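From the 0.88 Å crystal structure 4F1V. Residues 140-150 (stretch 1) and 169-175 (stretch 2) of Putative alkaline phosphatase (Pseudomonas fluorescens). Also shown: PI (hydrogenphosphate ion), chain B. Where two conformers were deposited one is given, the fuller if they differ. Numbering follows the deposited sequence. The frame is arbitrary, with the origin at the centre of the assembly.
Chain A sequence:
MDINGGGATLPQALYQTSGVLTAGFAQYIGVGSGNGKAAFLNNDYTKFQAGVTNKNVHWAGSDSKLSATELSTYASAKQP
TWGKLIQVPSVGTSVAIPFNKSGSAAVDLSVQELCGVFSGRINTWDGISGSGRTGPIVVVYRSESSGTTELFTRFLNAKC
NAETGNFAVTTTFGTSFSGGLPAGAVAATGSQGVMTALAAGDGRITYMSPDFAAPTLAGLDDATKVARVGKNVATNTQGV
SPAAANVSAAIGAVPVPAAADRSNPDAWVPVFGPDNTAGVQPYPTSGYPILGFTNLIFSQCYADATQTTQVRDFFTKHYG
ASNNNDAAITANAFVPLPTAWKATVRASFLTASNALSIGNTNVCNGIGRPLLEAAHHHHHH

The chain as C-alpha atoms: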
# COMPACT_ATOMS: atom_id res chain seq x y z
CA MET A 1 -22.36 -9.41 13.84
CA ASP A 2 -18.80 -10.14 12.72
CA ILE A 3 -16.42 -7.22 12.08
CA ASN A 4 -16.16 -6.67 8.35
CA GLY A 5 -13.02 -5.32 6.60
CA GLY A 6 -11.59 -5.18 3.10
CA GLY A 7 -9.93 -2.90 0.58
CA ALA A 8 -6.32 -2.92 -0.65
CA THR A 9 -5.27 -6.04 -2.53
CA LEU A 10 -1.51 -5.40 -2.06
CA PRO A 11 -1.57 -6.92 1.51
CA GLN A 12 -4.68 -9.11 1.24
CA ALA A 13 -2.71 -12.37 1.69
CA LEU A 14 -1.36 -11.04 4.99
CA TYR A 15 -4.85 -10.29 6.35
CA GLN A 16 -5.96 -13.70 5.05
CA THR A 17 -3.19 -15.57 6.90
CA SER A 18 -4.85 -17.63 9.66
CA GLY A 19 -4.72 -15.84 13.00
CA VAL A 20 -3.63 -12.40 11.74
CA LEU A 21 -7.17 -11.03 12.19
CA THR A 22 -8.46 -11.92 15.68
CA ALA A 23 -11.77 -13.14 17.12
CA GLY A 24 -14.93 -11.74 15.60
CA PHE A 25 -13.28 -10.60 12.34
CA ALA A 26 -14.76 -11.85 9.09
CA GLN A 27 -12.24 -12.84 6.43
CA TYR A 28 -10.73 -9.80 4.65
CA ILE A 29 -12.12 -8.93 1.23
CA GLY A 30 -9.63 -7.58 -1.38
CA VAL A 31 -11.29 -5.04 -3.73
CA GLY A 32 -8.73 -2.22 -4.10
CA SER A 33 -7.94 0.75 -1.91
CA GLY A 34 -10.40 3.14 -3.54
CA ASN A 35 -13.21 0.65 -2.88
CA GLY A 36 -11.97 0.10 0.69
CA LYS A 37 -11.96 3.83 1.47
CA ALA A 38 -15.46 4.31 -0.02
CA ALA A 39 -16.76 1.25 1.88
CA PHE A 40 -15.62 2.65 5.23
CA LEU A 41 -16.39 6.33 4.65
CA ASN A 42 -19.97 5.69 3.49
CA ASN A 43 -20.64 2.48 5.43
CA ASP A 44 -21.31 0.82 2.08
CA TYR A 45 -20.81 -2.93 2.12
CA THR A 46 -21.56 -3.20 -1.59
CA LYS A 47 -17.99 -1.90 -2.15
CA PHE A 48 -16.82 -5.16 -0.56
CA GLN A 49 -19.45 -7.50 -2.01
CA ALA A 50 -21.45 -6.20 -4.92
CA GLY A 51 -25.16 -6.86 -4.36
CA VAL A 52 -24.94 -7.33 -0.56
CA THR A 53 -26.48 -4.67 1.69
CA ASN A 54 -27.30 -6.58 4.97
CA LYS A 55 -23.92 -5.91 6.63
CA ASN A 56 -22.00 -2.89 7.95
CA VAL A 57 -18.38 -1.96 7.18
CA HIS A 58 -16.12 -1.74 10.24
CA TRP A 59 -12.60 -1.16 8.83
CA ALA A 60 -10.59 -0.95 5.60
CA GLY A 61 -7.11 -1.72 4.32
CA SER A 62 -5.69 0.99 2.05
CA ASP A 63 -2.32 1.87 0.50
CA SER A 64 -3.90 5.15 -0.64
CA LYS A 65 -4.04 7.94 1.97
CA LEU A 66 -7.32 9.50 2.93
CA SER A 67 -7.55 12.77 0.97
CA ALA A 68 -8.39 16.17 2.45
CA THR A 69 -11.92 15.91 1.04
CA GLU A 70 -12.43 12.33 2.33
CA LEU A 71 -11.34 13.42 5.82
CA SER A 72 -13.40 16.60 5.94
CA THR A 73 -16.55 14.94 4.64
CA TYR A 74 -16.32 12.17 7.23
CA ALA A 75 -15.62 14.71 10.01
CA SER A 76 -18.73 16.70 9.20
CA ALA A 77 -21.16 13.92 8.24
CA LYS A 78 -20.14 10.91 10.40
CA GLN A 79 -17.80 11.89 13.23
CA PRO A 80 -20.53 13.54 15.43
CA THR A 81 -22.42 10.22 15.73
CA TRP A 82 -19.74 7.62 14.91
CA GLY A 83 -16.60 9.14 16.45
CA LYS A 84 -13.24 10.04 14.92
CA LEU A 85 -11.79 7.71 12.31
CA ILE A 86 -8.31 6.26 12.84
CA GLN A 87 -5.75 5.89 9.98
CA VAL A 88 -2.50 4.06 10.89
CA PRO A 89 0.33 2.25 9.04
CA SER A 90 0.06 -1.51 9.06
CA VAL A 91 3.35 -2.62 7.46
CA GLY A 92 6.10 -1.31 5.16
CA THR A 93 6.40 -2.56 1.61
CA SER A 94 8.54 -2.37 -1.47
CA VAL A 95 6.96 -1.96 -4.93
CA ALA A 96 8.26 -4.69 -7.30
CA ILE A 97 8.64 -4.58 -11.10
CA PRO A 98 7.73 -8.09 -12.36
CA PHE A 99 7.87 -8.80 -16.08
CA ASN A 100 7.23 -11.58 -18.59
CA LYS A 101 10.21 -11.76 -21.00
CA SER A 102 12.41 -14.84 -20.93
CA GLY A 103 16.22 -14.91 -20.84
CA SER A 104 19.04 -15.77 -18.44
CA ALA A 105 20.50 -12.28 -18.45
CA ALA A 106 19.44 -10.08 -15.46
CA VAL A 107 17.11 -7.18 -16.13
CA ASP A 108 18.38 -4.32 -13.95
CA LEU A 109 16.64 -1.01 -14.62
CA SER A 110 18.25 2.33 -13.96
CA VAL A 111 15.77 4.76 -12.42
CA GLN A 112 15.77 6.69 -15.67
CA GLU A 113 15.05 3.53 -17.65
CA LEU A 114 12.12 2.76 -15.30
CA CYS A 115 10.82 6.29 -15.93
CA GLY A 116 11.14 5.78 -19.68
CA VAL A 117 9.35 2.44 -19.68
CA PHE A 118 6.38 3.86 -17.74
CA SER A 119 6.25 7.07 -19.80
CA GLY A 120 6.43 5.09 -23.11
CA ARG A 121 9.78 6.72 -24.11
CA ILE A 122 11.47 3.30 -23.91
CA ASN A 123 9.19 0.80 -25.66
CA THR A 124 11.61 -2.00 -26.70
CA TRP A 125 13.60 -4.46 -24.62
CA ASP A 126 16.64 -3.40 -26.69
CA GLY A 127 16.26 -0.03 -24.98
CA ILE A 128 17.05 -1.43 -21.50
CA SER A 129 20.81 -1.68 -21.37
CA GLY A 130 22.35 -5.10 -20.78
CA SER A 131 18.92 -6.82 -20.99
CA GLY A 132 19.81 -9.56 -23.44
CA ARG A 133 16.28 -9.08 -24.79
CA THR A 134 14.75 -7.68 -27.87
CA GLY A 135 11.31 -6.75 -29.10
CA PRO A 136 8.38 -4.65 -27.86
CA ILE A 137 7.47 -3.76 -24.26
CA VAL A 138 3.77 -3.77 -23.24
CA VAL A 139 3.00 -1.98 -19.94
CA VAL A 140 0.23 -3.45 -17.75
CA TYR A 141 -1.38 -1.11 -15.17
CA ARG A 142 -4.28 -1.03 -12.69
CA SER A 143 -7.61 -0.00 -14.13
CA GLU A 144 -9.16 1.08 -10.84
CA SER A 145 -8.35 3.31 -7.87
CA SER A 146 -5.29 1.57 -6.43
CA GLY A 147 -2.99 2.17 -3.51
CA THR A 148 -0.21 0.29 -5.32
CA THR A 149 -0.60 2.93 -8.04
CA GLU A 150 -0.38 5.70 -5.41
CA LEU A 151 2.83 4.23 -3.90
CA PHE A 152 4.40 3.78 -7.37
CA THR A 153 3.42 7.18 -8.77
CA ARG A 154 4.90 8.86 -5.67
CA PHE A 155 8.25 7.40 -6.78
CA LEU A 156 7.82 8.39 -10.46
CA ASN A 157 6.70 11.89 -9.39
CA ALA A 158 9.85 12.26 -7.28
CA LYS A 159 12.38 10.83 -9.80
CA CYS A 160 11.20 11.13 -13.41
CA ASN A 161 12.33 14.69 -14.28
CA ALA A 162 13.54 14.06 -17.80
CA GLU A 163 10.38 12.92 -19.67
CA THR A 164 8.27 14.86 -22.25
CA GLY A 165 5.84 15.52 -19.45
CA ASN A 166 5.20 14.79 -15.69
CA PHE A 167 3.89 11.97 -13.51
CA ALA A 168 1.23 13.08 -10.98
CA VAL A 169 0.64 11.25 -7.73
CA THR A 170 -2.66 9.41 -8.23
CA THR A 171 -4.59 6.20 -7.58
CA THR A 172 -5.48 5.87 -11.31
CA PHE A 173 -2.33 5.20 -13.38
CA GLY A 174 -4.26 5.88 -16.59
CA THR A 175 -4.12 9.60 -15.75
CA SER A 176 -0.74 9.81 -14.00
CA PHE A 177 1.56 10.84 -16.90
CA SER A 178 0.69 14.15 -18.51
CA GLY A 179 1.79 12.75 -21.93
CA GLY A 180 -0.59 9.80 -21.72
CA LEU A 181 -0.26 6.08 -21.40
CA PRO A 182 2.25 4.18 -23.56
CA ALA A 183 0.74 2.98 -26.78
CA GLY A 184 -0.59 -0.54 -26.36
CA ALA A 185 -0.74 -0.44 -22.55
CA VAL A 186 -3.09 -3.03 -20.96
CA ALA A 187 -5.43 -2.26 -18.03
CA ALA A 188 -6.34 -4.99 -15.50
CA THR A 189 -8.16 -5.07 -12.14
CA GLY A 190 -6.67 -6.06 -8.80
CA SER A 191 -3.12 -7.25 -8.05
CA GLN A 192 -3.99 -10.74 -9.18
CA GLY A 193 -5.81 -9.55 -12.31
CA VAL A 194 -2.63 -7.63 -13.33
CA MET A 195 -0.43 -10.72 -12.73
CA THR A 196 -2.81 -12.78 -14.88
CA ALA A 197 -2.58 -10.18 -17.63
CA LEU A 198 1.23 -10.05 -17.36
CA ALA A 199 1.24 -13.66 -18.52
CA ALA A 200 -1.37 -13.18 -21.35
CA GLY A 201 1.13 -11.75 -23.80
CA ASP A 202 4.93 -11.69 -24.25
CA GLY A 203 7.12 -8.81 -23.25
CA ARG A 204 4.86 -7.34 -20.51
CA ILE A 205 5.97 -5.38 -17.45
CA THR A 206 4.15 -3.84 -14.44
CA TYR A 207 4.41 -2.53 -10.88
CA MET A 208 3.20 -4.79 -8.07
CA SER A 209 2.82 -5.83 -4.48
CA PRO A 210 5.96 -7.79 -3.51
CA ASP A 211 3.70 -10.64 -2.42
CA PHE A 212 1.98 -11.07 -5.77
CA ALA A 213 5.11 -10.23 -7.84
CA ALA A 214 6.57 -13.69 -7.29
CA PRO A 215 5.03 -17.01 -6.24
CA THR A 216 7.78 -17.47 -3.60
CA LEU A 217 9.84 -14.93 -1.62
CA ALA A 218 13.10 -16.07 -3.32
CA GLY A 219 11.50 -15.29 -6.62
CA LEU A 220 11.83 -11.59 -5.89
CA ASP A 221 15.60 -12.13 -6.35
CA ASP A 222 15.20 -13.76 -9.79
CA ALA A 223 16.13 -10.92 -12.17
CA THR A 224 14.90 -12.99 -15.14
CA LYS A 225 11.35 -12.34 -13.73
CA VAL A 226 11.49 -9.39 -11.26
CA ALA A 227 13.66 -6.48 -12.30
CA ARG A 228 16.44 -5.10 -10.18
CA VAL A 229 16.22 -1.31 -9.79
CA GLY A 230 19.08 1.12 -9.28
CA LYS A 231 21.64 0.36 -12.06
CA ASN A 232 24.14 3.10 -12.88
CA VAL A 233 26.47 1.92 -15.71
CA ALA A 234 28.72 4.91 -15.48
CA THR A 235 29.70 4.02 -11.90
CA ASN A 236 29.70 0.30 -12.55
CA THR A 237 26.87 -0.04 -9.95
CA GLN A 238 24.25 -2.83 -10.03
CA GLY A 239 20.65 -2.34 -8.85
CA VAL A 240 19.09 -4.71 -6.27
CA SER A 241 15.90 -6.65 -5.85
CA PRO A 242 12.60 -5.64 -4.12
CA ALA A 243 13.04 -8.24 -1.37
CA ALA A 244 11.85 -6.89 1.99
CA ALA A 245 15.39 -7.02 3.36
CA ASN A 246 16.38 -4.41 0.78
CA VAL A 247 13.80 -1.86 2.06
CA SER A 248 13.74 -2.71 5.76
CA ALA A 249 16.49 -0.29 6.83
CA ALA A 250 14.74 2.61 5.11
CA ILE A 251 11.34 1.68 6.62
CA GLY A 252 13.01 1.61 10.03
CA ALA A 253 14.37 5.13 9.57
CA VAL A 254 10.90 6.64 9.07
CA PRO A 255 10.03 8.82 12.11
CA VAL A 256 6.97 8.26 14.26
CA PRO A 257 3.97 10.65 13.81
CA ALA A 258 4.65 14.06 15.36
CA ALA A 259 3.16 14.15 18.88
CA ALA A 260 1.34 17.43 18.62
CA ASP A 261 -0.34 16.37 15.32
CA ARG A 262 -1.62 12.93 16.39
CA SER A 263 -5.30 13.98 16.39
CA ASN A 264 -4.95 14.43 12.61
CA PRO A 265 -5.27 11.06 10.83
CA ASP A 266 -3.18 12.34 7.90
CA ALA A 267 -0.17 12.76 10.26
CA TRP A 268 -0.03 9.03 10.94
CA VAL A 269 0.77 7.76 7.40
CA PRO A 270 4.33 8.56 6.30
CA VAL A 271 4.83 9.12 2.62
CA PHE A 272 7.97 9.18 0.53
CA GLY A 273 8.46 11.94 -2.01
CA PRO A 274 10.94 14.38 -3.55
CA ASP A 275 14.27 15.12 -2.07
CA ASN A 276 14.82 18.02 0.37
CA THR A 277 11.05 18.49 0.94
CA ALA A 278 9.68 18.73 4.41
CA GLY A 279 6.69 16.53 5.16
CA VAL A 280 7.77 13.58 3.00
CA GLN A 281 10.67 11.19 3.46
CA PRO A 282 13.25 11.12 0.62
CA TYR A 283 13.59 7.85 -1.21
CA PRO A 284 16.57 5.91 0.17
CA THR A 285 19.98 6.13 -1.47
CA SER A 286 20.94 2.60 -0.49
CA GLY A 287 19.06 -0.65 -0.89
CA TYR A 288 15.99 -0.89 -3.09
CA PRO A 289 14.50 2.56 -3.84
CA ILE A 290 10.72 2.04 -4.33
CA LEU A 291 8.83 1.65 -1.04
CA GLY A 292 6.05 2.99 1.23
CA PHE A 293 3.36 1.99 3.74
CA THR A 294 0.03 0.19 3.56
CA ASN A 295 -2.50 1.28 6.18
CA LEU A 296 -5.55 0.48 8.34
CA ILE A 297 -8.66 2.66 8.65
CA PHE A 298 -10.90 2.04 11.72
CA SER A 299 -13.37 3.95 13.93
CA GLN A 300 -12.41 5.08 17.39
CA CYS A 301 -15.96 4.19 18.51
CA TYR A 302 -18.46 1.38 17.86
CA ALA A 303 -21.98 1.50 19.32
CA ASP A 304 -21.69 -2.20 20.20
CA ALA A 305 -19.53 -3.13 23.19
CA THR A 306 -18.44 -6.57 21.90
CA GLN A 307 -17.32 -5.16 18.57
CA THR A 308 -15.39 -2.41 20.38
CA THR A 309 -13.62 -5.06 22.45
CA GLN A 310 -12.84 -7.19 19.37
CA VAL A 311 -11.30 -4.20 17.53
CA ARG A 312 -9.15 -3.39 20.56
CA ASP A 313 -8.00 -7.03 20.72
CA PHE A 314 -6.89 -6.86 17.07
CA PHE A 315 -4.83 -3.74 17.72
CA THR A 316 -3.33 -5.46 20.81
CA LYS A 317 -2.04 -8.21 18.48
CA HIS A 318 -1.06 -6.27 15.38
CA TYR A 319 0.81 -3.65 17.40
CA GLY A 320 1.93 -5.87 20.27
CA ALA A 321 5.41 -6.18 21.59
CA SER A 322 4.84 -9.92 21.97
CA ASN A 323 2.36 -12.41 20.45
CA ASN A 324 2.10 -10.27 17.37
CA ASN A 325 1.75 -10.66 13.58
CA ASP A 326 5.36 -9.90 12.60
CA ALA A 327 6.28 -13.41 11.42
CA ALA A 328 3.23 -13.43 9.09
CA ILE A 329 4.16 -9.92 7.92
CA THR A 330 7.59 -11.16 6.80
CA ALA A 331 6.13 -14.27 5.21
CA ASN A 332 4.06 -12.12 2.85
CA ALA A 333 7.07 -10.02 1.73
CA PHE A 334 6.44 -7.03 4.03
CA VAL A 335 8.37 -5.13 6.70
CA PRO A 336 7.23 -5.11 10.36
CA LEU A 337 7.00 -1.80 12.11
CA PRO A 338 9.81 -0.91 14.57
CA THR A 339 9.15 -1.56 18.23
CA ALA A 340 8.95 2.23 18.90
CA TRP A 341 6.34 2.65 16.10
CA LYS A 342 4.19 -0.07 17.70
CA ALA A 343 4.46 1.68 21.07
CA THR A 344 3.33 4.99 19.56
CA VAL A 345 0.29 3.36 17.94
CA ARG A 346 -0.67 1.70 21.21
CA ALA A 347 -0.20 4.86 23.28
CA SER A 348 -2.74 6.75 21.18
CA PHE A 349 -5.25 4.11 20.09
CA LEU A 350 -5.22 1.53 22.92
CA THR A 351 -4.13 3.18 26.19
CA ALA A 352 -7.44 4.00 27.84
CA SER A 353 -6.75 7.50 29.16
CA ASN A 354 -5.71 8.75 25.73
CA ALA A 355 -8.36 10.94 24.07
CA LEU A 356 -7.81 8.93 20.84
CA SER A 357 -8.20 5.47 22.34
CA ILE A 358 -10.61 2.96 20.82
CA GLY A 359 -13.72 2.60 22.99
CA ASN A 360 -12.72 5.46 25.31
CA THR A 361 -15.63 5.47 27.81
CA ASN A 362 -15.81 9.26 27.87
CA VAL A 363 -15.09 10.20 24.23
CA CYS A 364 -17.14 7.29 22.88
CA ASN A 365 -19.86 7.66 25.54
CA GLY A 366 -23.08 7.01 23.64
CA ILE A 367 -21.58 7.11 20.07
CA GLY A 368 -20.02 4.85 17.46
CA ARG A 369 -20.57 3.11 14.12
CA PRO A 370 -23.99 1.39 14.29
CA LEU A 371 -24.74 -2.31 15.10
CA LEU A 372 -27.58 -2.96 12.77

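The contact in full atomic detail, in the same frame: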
# COMPACT_ATOMS: atom_id res chain seq x y z
N VAL A 140 1.50 -3.10 -18.38
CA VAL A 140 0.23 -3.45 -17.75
C VAL A 140 0.07 -2.57 -16.49
O VAL A 140 1.04 -2.33 -15.77
CB VAL A 140 0.19 -4.95 -17.33
CG1 VAL A 140 -1.19 -5.31 -16.78
CG2 VAL A 140 0.54 -5.85 -18.52
N TYR A 141 -1.12 -2.04 -16.26
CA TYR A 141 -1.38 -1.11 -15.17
C TYR A 141 -2.76 -1.41 -14.58
O TYR A 141 -3.59 -2.08 -15.16
CB TYR A 141 -1.22 0.34 -15.61
CG TYR A 141 -2.32 0.77 -16.56
CD1 TYR A 141 -3.46 1.42 -16.10
CD2 TYR A 141 -2.22 0.52 -17.92
CE1 TYR A 141 -4.48 1.81 -16.92
CE2 TYR A 141 -3.27 0.83 -18.77
CZ TYR A 141 -4.40 1.49 -18.30
OH TYR A 141 -5.45 1.86 -19.14
N ARG A 142 -3.01 -0.82 -13.39
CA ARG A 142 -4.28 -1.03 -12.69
C ARG A 142 -5.37 -0.13 -13.24
O ARG A 142 -5.22 1.11 -13.26
CB ARG A 142 -4.08 -0.80 -11.16
CG ARG A 142 -3.25 -1.89 -10.50
CD ARG A 142 -4.05 -3.16 -10.28
NE ARG A 142 -5.12 -2.99 -9.29
CZ ARG A 142 -4.88 -2.97 -7.98
NH1 ARG A 142 -3.67 -3.26 -7.48
NH2 ARG A 142 -5.89 -2.67 -7.15
N SER A 143 -6.48 -0.73 -13.62
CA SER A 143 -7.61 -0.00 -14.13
C SER A 143 -8.33 0.90 -13.15
O SER A 143 -8.92 1.90 -13.52
CB SER A 143 -8.67 -1.01 -14.70
OG SER A 143 -9.26 -1.77 -13.65
N GLU A 144 -8.31 0.49 -11.88
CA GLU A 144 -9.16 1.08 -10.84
C GLU A 144 -8.29 1.90 -9.87
O GLU A 144 -7.11 2.07 -10.02
CB GLU A 144 -9.97 -0.01 -10.12
CG GLU A 144 -9.33 -0.83 -9.04
CD GLU A 144 -8.34 -1.90 -9.46
OE1 GLU A 144 -7.55 -1.73 -10.42
OE2 GLU A 144 -8.24 -2.92 -8.68
N SER A 145 -8.98 2.46 -8.85
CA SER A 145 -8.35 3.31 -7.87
C SER A 145 -7.56 2.41 -6.90
O SER A 145 -8.11 1.67 -6.10
CB SER A 145 -9.42 4.08 -7.13
OG SER A 145 -8.87 4.87 -6.09
N SER A 146 -6.21 2.49 -7.03
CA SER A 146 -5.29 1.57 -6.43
C SER A 146 -4.25 2.28 -5.56
O SER A 146 -3.61 3.26 -5.98
CB SER A 146 -4.55 0.82 -7.56
OG SER A 146 -3.37 0.17 -7.18
N GLY A 147 -4.07 1.72 -4.37
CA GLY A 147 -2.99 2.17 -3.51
C GLY A 147 -1.61 1.77 -4.01
O GLY A 147 -0.63 2.52 -3.76
N THR A 148 -1.47 0.64 -4.67
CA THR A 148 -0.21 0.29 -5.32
C THR A 148 0.16 1.38 -6.33
O THR A 148 1.32 1.85 -6.42
CB THR A 148 -0.24 -1.06 -6.00
OG1 THR A 148 -0.74 -2.08 -5.10
CG2 THR A 148 1.17 -1.49 -6.42
N THR A 149 -0.83 1.81 -7.12
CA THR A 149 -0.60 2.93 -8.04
C THR A 149 -0.15 4.17 -7.27
O THR A 149 0.78 4.87 -7.74
CB THR A 149 -1.86 3.27 -8.86
OG1 THR A 149 -2.15 2.12 -9.67
CG2 THR A 149 -1.64 4.51 -9.74
N GLU A 150 -0.79 4.51 -6.15
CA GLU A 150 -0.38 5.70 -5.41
C GLU A 150 1.10 5.55 -4.96
O GLU A 150 1.90 6.48 -5.12
CB GLU A 150 -1.32 5.96 -4.24
CG GLU A 150 -1.00 7.29 -3.53
CD GLU A 150 -2.06 7.64 -2.49
OE1 GLU A 150 -3.23 7.87 -2.88
OE2 GLU A 150 -1.71 7.70 -1.26
N VAL A 169 1.08 12.19 -8.72
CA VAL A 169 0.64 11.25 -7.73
C VAL A 169 -0.83 10.99 -7.85
O VAL A 169 -1.64 11.95 -7.85
CB VAL A 169 0.97 11.73 -6.32
CG1 VAL A 169 0.52 10.67 -5.30
CG2 VAL A 169 2.46 12.03 -6.19
N THR A 170 -1.26 9.74 -8.01
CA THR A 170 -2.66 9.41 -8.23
C THR A 170 -2.89 7.96 -7.82
O THR A 170 -1.96 7.17 -7.71
CB THR A 170 -3.05 9.64 -9.71
OG1 THR A 170 -4.42 9.38 -9.88
CG2 THR A 170 -2.19 8.83 -10.69
N THR A 171 -4.18 7.60 -7.72
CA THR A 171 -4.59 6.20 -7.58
C THR A 171 -4.99 5.57 -8.91
O THR A 171 -5.20 4.37 -8.96
CB THR A 171 -5.74 6.02 -6.58
OG1 THR A 171 -6.96 6.54 -7.11
CG2 THR A 171 -5.44 6.62 -5.21
N THR A 172 -5.07 6.37 -9.99
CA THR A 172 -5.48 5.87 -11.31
C THR A 172 -4.34 6.10 -12.30
O THR A 172 -4.13 7.21 -12.82
CB THR A 172 -6.76 6.55 -11.78
OG1 THR A 172 -6.65 7.96 -11.76
CG2 THR A 172 -7.96 6.14 -10.89
N PHE A 173 -3.55 5.04 -12.54
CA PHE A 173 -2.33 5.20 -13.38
C PHE A 173 -2.68 5.74 -14.75
O PHE A 173 -1.85 6.43 -15.32
CB PHE A 173 -1.56 3.85 -13.46
CG PHE A 173 -0.24 4.02 -14.23
CD1 PHE A 173 -0.11 3.69 -15.57
CD2 PHE A 173 0.86 4.58 -13.60
CE1 PHE A 173 1.07 3.91 -16.25
CE2 PHE A 173 2.04 4.80 -14.29
CZ PHE A 173 2.15 4.50 -15.59
N GLY A 174 -3.86 5.39 -15.27
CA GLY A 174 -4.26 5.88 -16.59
C GLY A 174 -4.26 7.37 -16.78
O GLY A 174 -4.22 7.82 -17.91
N THR A 175 -4.22 8.12 -15.66
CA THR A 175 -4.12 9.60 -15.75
C THR A 175 -2.85 10.12 -15.13
O THR A 175 -2.71 11.37 -14.99
CB THR A 175 -5.38 10.30 -15.19
OG1 THR A 175 -5.50 9.87 -13.80
CG2 THR A 175 -6.58 9.92 -15.98
P PI B . -4.41 -1.92 -4.02
O1 PI B . -5.22 -0.68 -3.65
O2 PI B . -5.33 -3.08 -4.42
O3 PI B . -3.40 -1.60 -5.13
O4 PI B . -3.63 -2.38 -2.75
O HOH W 1 -4.42 2.64 -11.12
O HOH W 2 -5.95 3.79 -14.16

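The contact between residues 140-150 and 169-175 illustrates how an anion-binding loop can be buttressed from behind: an irregular segment packs against it through two direct hydrogen bonds, two bridging waters and a modest apolar patch, while other polar groups of the loop, among them S146 OG and G147 N, hold the phosphate.

The direct bonds cluster where the backbones come closest, at S145 and T171. The amide S146 N donates to T171 O at 2.9 Å and nearly linearly, and the hydroxyls S145 OG and T171 OG1 lie 2.7 Å apart in a second hydrogen bond. Small hydroxylated side chains suit this close approach, since each reaches its partner without forcing the chains apart. T171, with chi1 in p, also turns its methyl CG2 to within 3.4 Å of E150 OE1.

Water fills the gap where the chains diverge. Water 1 accepts from F173 N and lies within hydrogen-bonding distance of R142 O (2.7 Å from the water oxygen), T171 O (2.9 Å from it) and T149 OG1 (2.7 Å from it); water 2 accepts from G174 N and donates to R142 O. Backbone groups too distant for direct pairing are thus linked.

Apolar packing flanks this polar centre. T149 directs its CA-to-CB bond toward the other stretch and, with chi1 in m, sets CG2 3.8 Å from F173 CB while its hydroxyl meets water 1. Y141 CB touches F173 CD1 at 3.5 Å, the two rings lying oblique with centroids 5.9 Å apart. In all, 541 Å² is buried.

The ligand is held by stretch 1. S146 OG donates to PI O3 (2.7 Å) and also accepts from T149 N (3.0 Å), capping the helix; G147 N donates to PI O1 (2.8 Å). R142 NH2 reaches PI O2 (2.8 Å) while also salt-bridging E144 OE2 (2.8 Å). S146 thereby joins both tasks, its amide tied to T171 and its hydroxyl to phosphate.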